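Local coordinates for protein ACDH-11, isoform b (Caenorhabditis elegans, PDB 4Y9J), which belongs to the acyl-CoA dehydrogenase family of flavoproteins and holds flavin-adenine dinucleotide in a four-chain assembly, at residues D30-L42 and D542-D554. Residues are numbered along the deposited sequence; the frame is centred on the assembly and turned at random.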
ATOM      1  N   ASP B  30     -11.249 -32.516  18.172  1.00 45.92           N
ATOM      2  CA  ASP B  30     -12.187 -32.496  17.087  1.00 47.52           C
ATOM      3  C   ASP B  30     -11.714 -33.389  15.980  1.00 49.08           C
ATOM      4  O   ASP B  30     -12.528 -33.669  15.062  1.00 51.59           O
ATOM      5  CB  ASP B  30     -12.340 -31.048  16.576  1.00 44.81           C
ATOM      6  CG  ASP B  30     -13.572 -30.848  15.636  1.00 48.83           C
ATOM      7  OD1 ASP B  30     -14.748 -30.961  16.112  1.00 55.07           O
ATOM      8  OD2 ASP B  30     -13.337 -30.555  14.446  1.00 48.87           O
ATOM      9  N   ASP B  31     -10.439 -33.817  15.997  1.00 45.79           N
ATOM     10  CA  ASP B  31      -9.928 -34.608  14.863  1.00 45.56           C
ATOM     11  C   ASP B  31     -10.629 -35.994  14.860  1.00 47.98           C
ATOM     12  O   ASP B  31     -10.665 -36.654  15.900  1.00 49.41           O
ATOM     13  CB  ASP B  31      -8.404 -34.801  14.883  1.00 43.49           C
ATOM     14  CG  ASP B  31      -7.836 -35.327  13.539  1.00 43.29           C
ATOM     15  OD1 ASP B  31      -7.772 -36.564  13.326  1.00 45.02           O
ATOM     16  OD2 ASP B  31      -7.395 -34.499  12.703  1.00 44.62           O
ATOM     17  N   PRO B  32     -11.125 -36.427  13.683  1.00 47.84           N
ATOM     18  CA  PRO B  32     -11.726 -37.746  13.503  1.00 50.63           C
ATOM     19  C   PRO B  32     -10.873 -38.921  13.919  1.00 49.58           C
ATOM     20  O   PRO B  32     -11.400 -39.842  14.508  1.00 54.80           O
ATOM     21  CB  PRO B  32     -11.964 -37.785  12.002  1.00 49.53           C
ATOM     22  CG  PRO B  32     -12.298 -36.379  11.652  1.00 48.87           C
ATOM     23  CD  PRO B  32     -11.338 -35.588  12.488  1.00 46.65           C
ATOM     24  N   ILE B  33      -9.583 -38.934  13.608  1.00 48.71           N
ATOM     25  CA  ILE B  33      -8.772 -40.110  13.867  1.00 51.59           C
ATOM     26  C   ILE B  33      -7.467 -39.973  14.620  1.00 51.96           C
ATOM     27  O   ILE B  33      -6.895 -40.984  14.977  1.00 50.80           O
ATOM     28  CB  ILE B  33      -8.343 -40.864  12.599  1.00 56.81           C
ATOM     29  CG1 ILE B  33      -7.523 -40.005  11.687  1.00 54.15           C
ATOM     30  CG2 ILE B  33      -9.505 -41.541  11.879  1.00 61.58           C
ATOM     31  CD1 ILE B  33      -6.755 -40.888  10.733  1.00 58.08           C
ATOM     32  N   LEU B  34      -6.981 -38.759  14.851  1.00 49.69           N
ATOM     33  CA  LEU B  34      -5.730 -38.557  15.578  1.00 49.16           C
ATOM     34  C   LEU B  34      -5.620 -39.245  16.938  1.00 51.29           C
ATOM     35  O   LEU B  34      -4.629 -39.919  17.210  1.00 50.70           O
ATOM     36  CB  LEU B  34      -5.498 -37.051  15.780  1.00 48.00           C
ATOM     37  CG  LEU B  34      -4.149 -36.730  16.382  1.00 48.93           C
ATOM     38  CD1 LEU B  34      -3.031 -37.421  15.621  1.00 49.16           C
ATOM     39  CD2 LEU B  34      -4.042 -35.219  16.351  1.00 47.86           C
ATOM     40  N   ASP B  35      -6.594 -39.014  17.809  1.00 51.22           N
ATOM     41  CA  ASP B  35      -6.540 -39.597  19.129  1.00 53.75           C
ATOM     42  C   ASP B  35      -6.633 -41.144  19.044  1.00 57.31           C
ATOM     43  O   ASP B  35      -5.886 -41.838  19.738  1.00 61.56           O
ATOM     44  CB  ASP B  35      -7.665 -39.030  20.003  1.00 55.10           C
ATOM     45  CG  ASP B  35      -7.673 -39.609  21.452  1.00 57.33           C
ATOM     46  OD1 ASP B  35      -6.787 -39.236  22.271  1.00 58.46           O
ATOM     47  OD2 ASP B  35      -8.585 -40.404  21.766  1.00 59.24           O
ATOM     48  N   ARG B  36      -7.557 -41.688  18.237  1.00 56.89           N
ATOM     49  CA  ARG B  36      -7.666 -43.153  18.059  1.00 58.75           C
ATOM     50  C   ARG B  36      -6.344 -43.752  17.584  1.00 57.27           C
ATOM     51  O   ARG B  36      -5.963 -44.799  18.051  1.00 59.28           O
ATOM     52  CB  ARG B  36      -8.822 -43.553  17.130  1.00 61.25           C
ATOM     53  CG  ARG B  36     -10.206 -43.377  17.741  1.00 62.70           C
ATOM     54  CD  ARG B  36     -11.284 -44.229  17.097  1.00 65.33           C
ATOM     55  NE  ARG B  36     -11.509 -44.059  15.649  1.00 62.02           N
ATOM     56  CZ  ARG B  36     -12.093 -43.007  15.070  1.00 61.50           C
ATOM     57  NH1 ARG B  36     -12.519 -41.971  15.787  1.00 59.51           N
ATOM     58  NH2 ARG B  36     -12.253 -42.982  13.744  1.00 57.06           N
ATOM     59  N   THR B  37      -5.636 -43.053  16.700  1.00 56.85           N
ATOM     60  CA  THR B  37      -4.383 -43.503  16.111  1.00 54.09           C
ATOM     61  C   THR B  37      -3.266 -43.501  17.128  1.00 57.48           C
ATOM     62  O   THR B  37      -2.493 -44.469  17.196  1.00 55.83           O
ATOM     63  CB  THR B  37      -3.989 -42.593  14.951  1.00 54.91           C
ATOM     64  OG1 THR B  37      -5.047 -42.592  14.005  1.00 53.01           O
ATOM     65  CG2 THR B  37      -2.686 -43.045  14.296  1.00 54.02           C
ATOM     66  N   LEU B  38      -3.194 -42.450  17.955  1.00 54.22           N
ATOM     67  CA  LEU B  38      -2.205 -42.397  19.038  1.00 55.37           C
ATOM     68  C   LEU B  38      -2.419 -43.492  20.102  1.00 58.08           C
ATOM     69  O   LEU B  38      -1.467 -44.095  20.633  1.00 58.32           O
ATOM     70  CB  LEU B  38      -2.186 -41.009  19.736  1.00 54.95           C
ATOM     71  CG  LEU B  38      -1.866 -39.814  18.836  1.00 57.53           C
ATOM     72  CD1 LEU B  38      -1.855 -38.515  19.661  1.00 56.79           C
ATOM     73  CD2 LEU B  38      -0.591 -40.069  18.039  1.00 56.17           C
ATOM     74  N   ARG B  39      -3.672 -43.720  20.452  1.00 60.63           N
ATOM     75  CA  ARG B  39      -4.009 -44.854  21.323  1.00 64.05           C
ATOM     76  C   ARG B  39      -3.448 -46.196  20.836  1.00 63.69           C
ATOM     77  O   ARG B  39      -3.066 -47.002  21.634  1.00 59.66           O
ATOM     78  CB  ARG B  39      -5.512 -45.013  21.436  1.00 69.28           C
ATOM     79  CG  ARG B  39      -6.207 -44.064  22.368  1.00 74.85           C
ATOM     80  CD  ARG B  39      -7.707 -44.307  22.335  1.00 83.37           C
ATOM     81  NE  ARG B  39      -8.339 -43.340  23.213  1.00 89.70           N
ATOM     82  CZ  ARG B  39      -8.391 -43.463  24.538  1.00 97.10           C
ATOM     83  NH1 ARG B  39      -7.883 -44.537  25.148  1.00 98.88           N
ATOM     84  NH2 ARG B  39      -8.969 -42.513  25.262  1.00 99.81           N
ATOM     85  N   ARG B  40      -3.440 -46.440  19.531  1.00 62.53           N
ATOM     86  CA  ARG B  40      -2.944 -47.693  18.971  1.00 64.97           C
ATOM     87  C   ARG B  40      -1.458 -47.764  18.930  1.00 63.06           C
ATOM     88  O   ARG B  40      -0.898 -48.806  19.121  1.00 60.87           O
ATOM     89  CB  ARG B  40      -3.392 -47.843  17.529  1.00 65.30           C
ATOM     90  CG  ARG B  40      -4.874 -47.969  17.410  1.00 69.52           C
ATOM     91  CD  ARG B  40      -5.268 -48.275  15.967  1.00 71.66           C
ATOM     92  NE  ARG B  40      -4.784 -49.618  15.640  1.00 73.95           N
ATOM     93  CZ  ARG B  40      -3.875 -49.911  14.712  1.00 73.24           C
ATOM     94  NH1 ARG B  40      -3.336 -48.943  13.923  1.00 67.11           N
ATOM     95  NH2 ARG B  40      -3.538 -51.201  14.570  1.00 72.78           N
ATOM     96  N   LEU B  41      -0.825 -46.657  18.585  1.00 62.96           N
ATOM     97  CA  LEU B  41       0.628 -46.647  18.323  1.00 63.76           C
ATOM     98  C   LEU B  41       1.485 -46.506  19.551  1.00 63.56           C
ATOM     99  O   LEU B  41       2.593 -46.980  19.563  1.00 65.70           O
ATOM    100  CB  LEU B  41       0.982 -45.528  17.335  1.00 61.78           C
ATOM    101  CG  LEU B  41       0.360 -45.655  15.958  1.00 61.64           C
ATOM    102  CD1 LEU B  41       0.657 -44.452  15.068  1.00 60.54           C
ATOM    103  CD2 LEU B  41       0.837 -46.924  15.287  1.00 63.34           C
ATOM    104  N   LEU B  42       0.980 -45.841  20.581  1.00 64.73           N
ATOM    105  CA  LEU B  42       1.744 -45.552  21.767  1.00 64.41           C
ATOM    106  C   LEU B  42       1.390 -46.481  22.924  1.00 67.47           C
ATOM    107  O   LEU B  42       0.231 -46.831  23.115  1.00 67.59           O
ATOM    108  CB  LEU B  42       1.478 -44.152  22.253  1.00 60.74           C
ATOM    109  CG  LEU B  42       1.817 -43.014  21.286  1.00 58.44           C
ATOM    110  CD1 LEU B  42       1.314 -41.700  21.881  1.00 54.23           C
ATOM    111  CD2 LEU B  42       3.317 -42.908  21.017  1.00 58.56           C
ATOM    112  N   ASP B 542      -5.671 -52.304   8.865  1.00 60.45           N
ATOM    113  CA  ASP B 542      -5.084 -52.653  10.139  1.00 63.31           C
ATOM    114  C   ASP B 542      -5.722 -51.796  11.229  1.00 62.21           C
ATOM    115  O   ASP B 542      -6.149 -52.291  12.267  1.00 60.73           O
ATOM    116  CB  ASP B 542      -3.589 -52.423  10.061  1.00 62.94           C
ATOM    117  CG  ASP B 542      -2.826 -53.004  11.244  1.00 67.95           C
ATOM    118  OD1 ASP B 542      -2.968 -54.193  11.562  1.00 68.39           O
ATOM    119  OD2 ASP B 542      -2.067 -52.228  11.837  1.00 68.94           O
ATOM    120  N   HIS B 543      -5.868 -50.522  10.965  1.00 60.29           N
ATOM    121  CA  HIS B 543      -6.565 -49.637  11.877  1.00 60.79           C
ATOM    122  C   HIS B 543      -8.014 -50.022  12.166  1.00 61.42           C
ATOM    123  O   HIS B 543      -8.419 -50.049  13.334  1.00 64.45           O
ATOM    124  CB  HIS B 543      -6.517 -48.244  11.311  1.00 59.94           C
ATOM    125  CG  HIS B 543      -7.125 -47.200  12.189  1.00 62.12           C
ATOM    126  ND1 HIS B 543      -8.415 -46.739  12.023  1.00 65.33           N
ATOM    127  CD2 HIS B 543      -6.590 -46.465  13.187  1.00 62.53           C
ATOM    128  CE1 HIS B 543      -8.651 -45.778  12.899  1.00 64.99           C
ATOM    129  NE2 HIS B 543      -7.567 -45.616  13.632  1.00 65.39           N
ATOM    130  N   ALA B 544      -8.787 -50.342  11.123  1.00 59.38           N
ATOM    131  CA  ALA B 544     -10.209 -50.697  11.287  1.00 60.73           C
ATOM    132  C   ALA B 544     -10.394 -52.064  11.946  1.00 62.84           C
ATOM    133  O   ALA B 544     -11.479 -52.351  12.531  1.00 62.08           O
ATOM    134  CB  ALA B 544     -10.917 -50.699   9.936  1.00 62.66           C
ATOM    135  N   SER B 545      -9.377 -52.917  11.778  1.00 63.53           N
ATOM    136  CA  SER B 545      -9.419 -54.293  12.299  1.00 67.35           C
ATOM    137  C   SER B 545      -9.212 -54.314  13.818  1.00 69.04           C
ATOM    138  O   SER B 545      -9.549 -55.300  14.476  1.00 70.78           O
ATOM    139  CB  SER B 545      -8.366 -55.188  11.611  1.00 69.32           C
ATOM    140  OG  SER B 545      -8.656 -55.412  10.230  1.00 72.13           O
ATOM    141  N   ASP B 546      -8.639 -53.260  14.374  1.00 67.90           N
ATOM    142  CA  ASP B 546      -8.346 -53.189  15.795  1.00 71.43           C
ATOM    143  C   ASP B 546      -9.593 -52.863  16.598  1.00 75.52           C
ATOM    144  O   ASP B 546      -9.880 -51.699  16.878  1.00 72.03           O
ATOM    145  CB  ASP B 546      -7.239 -52.188  16.076  1.00 69.94           C
ATOM    146  CG  ASP B 546      -6.890 -52.075  17.567  1.00 73.66           C
ATOM    147  OD1 ASP B 546      -7.641 -52.596  18.434  1.00 75.83           O
ATOM    148  OD2 ASP B 546      -5.850 -51.468  17.852  1.00 71.36           O
ATOM    149  N   SER B 547     -10.306 -53.915  17.014  1.00 81.41           N
ATOM    150  CA  SER B 547     -11.618 -53.732  17.623  1.00 88.40           C
ATOM    151  C   SER B 547     -11.504 -53.000  18.940  1.00 88.16           C
ATOM    152  O   SER B 547     -12.491 -52.536  19.466  1.00 96.84           O
ATOM    153  CB  SER B 547     -12.304 -55.060  17.882  1.00 92.94           C
ATOM    154  OG  SER B 547     -11.642 -55.710  18.958  1.00100.67           O
ATOM    155  N   SER B 548     -10.308 -52.886  19.477  1.00 86.54           N
ATOM    156  CA  SER B 548     -10.146 -52.156  20.714  1.00 87.71           C
ATOM    157  C   SER B 548     -10.372 -50.655  20.542  1.00 85.70           C
ATOM    158  O   SER B 548     -10.729 -49.997  21.520  1.00 83.66           O
ATOM    159  CB  SER B 548      -8.756 -52.394  21.289  1.00 91.24           C
ATOM    160  OG  SER B 548      -7.835 -51.589  20.570  1.00 87.36           O
ATOM    161  N   VAL B 549     -10.150 -50.096  19.332  1.00 76.26           N
ATOM    162  CA  VAL B 549     -10.322 -48.654  19.143  1.00 75.22           C
ATOM    163  C   VAL B 549     -11.198 -48.313  17.934  1.00 69.89           C
ATOM    164  O   VAL B 549     -11.856 -47.280  17.941  1.00 74.59           O
ATOM    165  CB  VAL B 549      -8.976 -47.846  19.072  1.00 76.78           C
ATOM    166  CG1 VAL B 549      -7.932 -48.411  20.035  1.00 81.49           C
ATOM    167  CG2 VAL B 549      -8.407 -47.811  17.670  1.00 75.44           C
ATOM    168  N   ALA B 550     -11.235 -49.185  16.937  1.00 65.58           N
ATOM    169  CA  ALA B 550     -11.921 -48.878  15.682  1.00 65.69           C
ATOM    170  C   ALA B 550     -13.395 -48.618  15.937  1.00 67.36           C
ATOM    171  O   ALA B 550     -13.976 -49.274  16.803  1.00 67.81           O
ATOM    172  CB  ALA B 550     -11.773 -50.057  14.731  1.00 65.83           C
ATOM    173  N   ASN B 551     -14.009 -47.668  15.223  1.00 64.27           N
ATOM    174  CA  ASN B 551     -15.482 -47.613  15.168  1.00 67.16           C
ATOM    175  C   ASN B 551     -15.968 -47.976  13.754  1.00 67.16           C
ATOM    176  O   ASN B 551     -15.165 -48.223  12.856  1.00 65.82           O
ATOM    177  CB  ASN B 551     -15.995 -46.240  15.613  1.00 66.67           C
ATOM    178  CG  ASN B 551     -15.484 -45.124  14.742  1.00 65.85           C
ATOM    179  OD1 ASN B 551     -15.315 -45.300  13.537  1.00 68.90           O
ATOM    180  ND2 ASN B 551     -15.175 -43.990  15.346  1.00 65.37           N
ATOM    181  N   GLN B 552     -17.273 -47.974  13.553  1.00 68.37           N
ATOM    182  CA  GLN B 552     -17.882 -48.365  12.274  1.00 69.77           C
ATOM    183  C   GLN B 552     -17.357 -47.503  11.109  1.00 66.93           C
ATOM    184  O   GLN B 552     -17.099 -48.016  10.022  1.00 67.73           O
ATOM    185  CB  GLN B 552     -19.401 -48.314  12.374  1.00 72.07           C
ATOM    186  CG  GLN B 552     -20.130 -48.870  11.153  1.00 75.30           C
ATOM    187  CD  GLN B 552     -19.770 -50.314  10.874  1.00 74.84           C
ATOM    188  OE1 GLN B 552     -19.422 -51.030  11.768  1.00 78.55           O
ATOM    189  NE2 GLN B 552     -19.814 -50.721   9.633  1.00 74.28           N
ATOM    190  N   SER B 553     -17.139 -46.221  11.359  1.00 65.13           N
ATOM    191  CA  SER B 553     -16.627 -45.325  10.302  1.00 62.37           C
ATOM    192  C   SER B 553     -15.250 -45.834   9.851  1.00 61.43           C
ATOM    193  O   SER B 553     -14.908 -45.745   8.674  1.00 56.39           O
ATOM    194  CB  SER B 553     -16.520 -43.881  10.787  1.00 65.63           C
ATOM    195  OG  SER B 553     -15.228 -43.553  11.388  1.00 66.93           O
ATOM    196  N   ASP B 554     -14.472 -46.431  10.758  1.00 59.31           N
ATOM    197  CA  ASP B 554     -13.143 -46.875  10.397  1.00 57.23           C
ATOM    198  C   ASP B 554     -13.219 -48.003   9.380  1.00 55.48           C
ATOM    199  O   ASP B 554     -12.415 -48.042   8.435  1.00 55.56           O
ATOM    200  CB  ASP B 554     -12.345 -47.326  11.638  1.00 59.18           C
ATOM    201  CG  ASP B 554     -11.923 -46.146  12.544  1.00 61.66           C
ATOM    202  OD1 ASP B 554     -11.553 -45.053  12.046  1.00 56.92           O
ATOM    203  OD2 ASP B 554     -11.911 -46.322  13.796  1.00 65.15           O
TER
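Arg36 and Asp554 meet side-on in a two-pronged salt bridge, an example of one arginine tying a helix to the start of another. NH2 of Arg36 gives an almost straight bond to OD1 of Asp554 (2.8 Å, 172°), lying in the guanidinium plane, while NE makes a more bent bond to the syn lone pair of Asp554 OD2 at 3.0 Å; the guanidinium and carboxylate planes are twisted 45° apart. A bend at chi3 (-58°) turns the guanidinium into this position, and ND2 of Asn551 sits over the centre of one of its faces, 3.2 Å from Arg36 CZ.

The contact joins the AidB-like N-terminal region to the link between helices 524-545 and 552-563 in the C-terminal region. One turn further along helix 34-41, Arg40 bridges two carboxylates: its NE reaches Asp546 OD2 at 3.1 Å, close to the guanidinium plane, and its NH2 meets Asp542 OD2 from above the carboxylate at 3.3 Å. Its aliphatic part lies across Val549: Arg40 CG lies 3.5 Å from Val549 CG2 and Arg40 CD 3.6 Å from His543 CD2. The buried NE2 of that histidine finds no polar partner.

Asp554 N donates to Asn551 OD1 and Asn551 N returns a bond to Asp554 OD2 (2.9 Å), the capping box at the start of helix 552-563, fixing the carboxylate that Arg36 grips. Asp589 of the second subunit forms a salt bridge with Arg36 NH2 and is hydrogen-bonded to Ser553 OG.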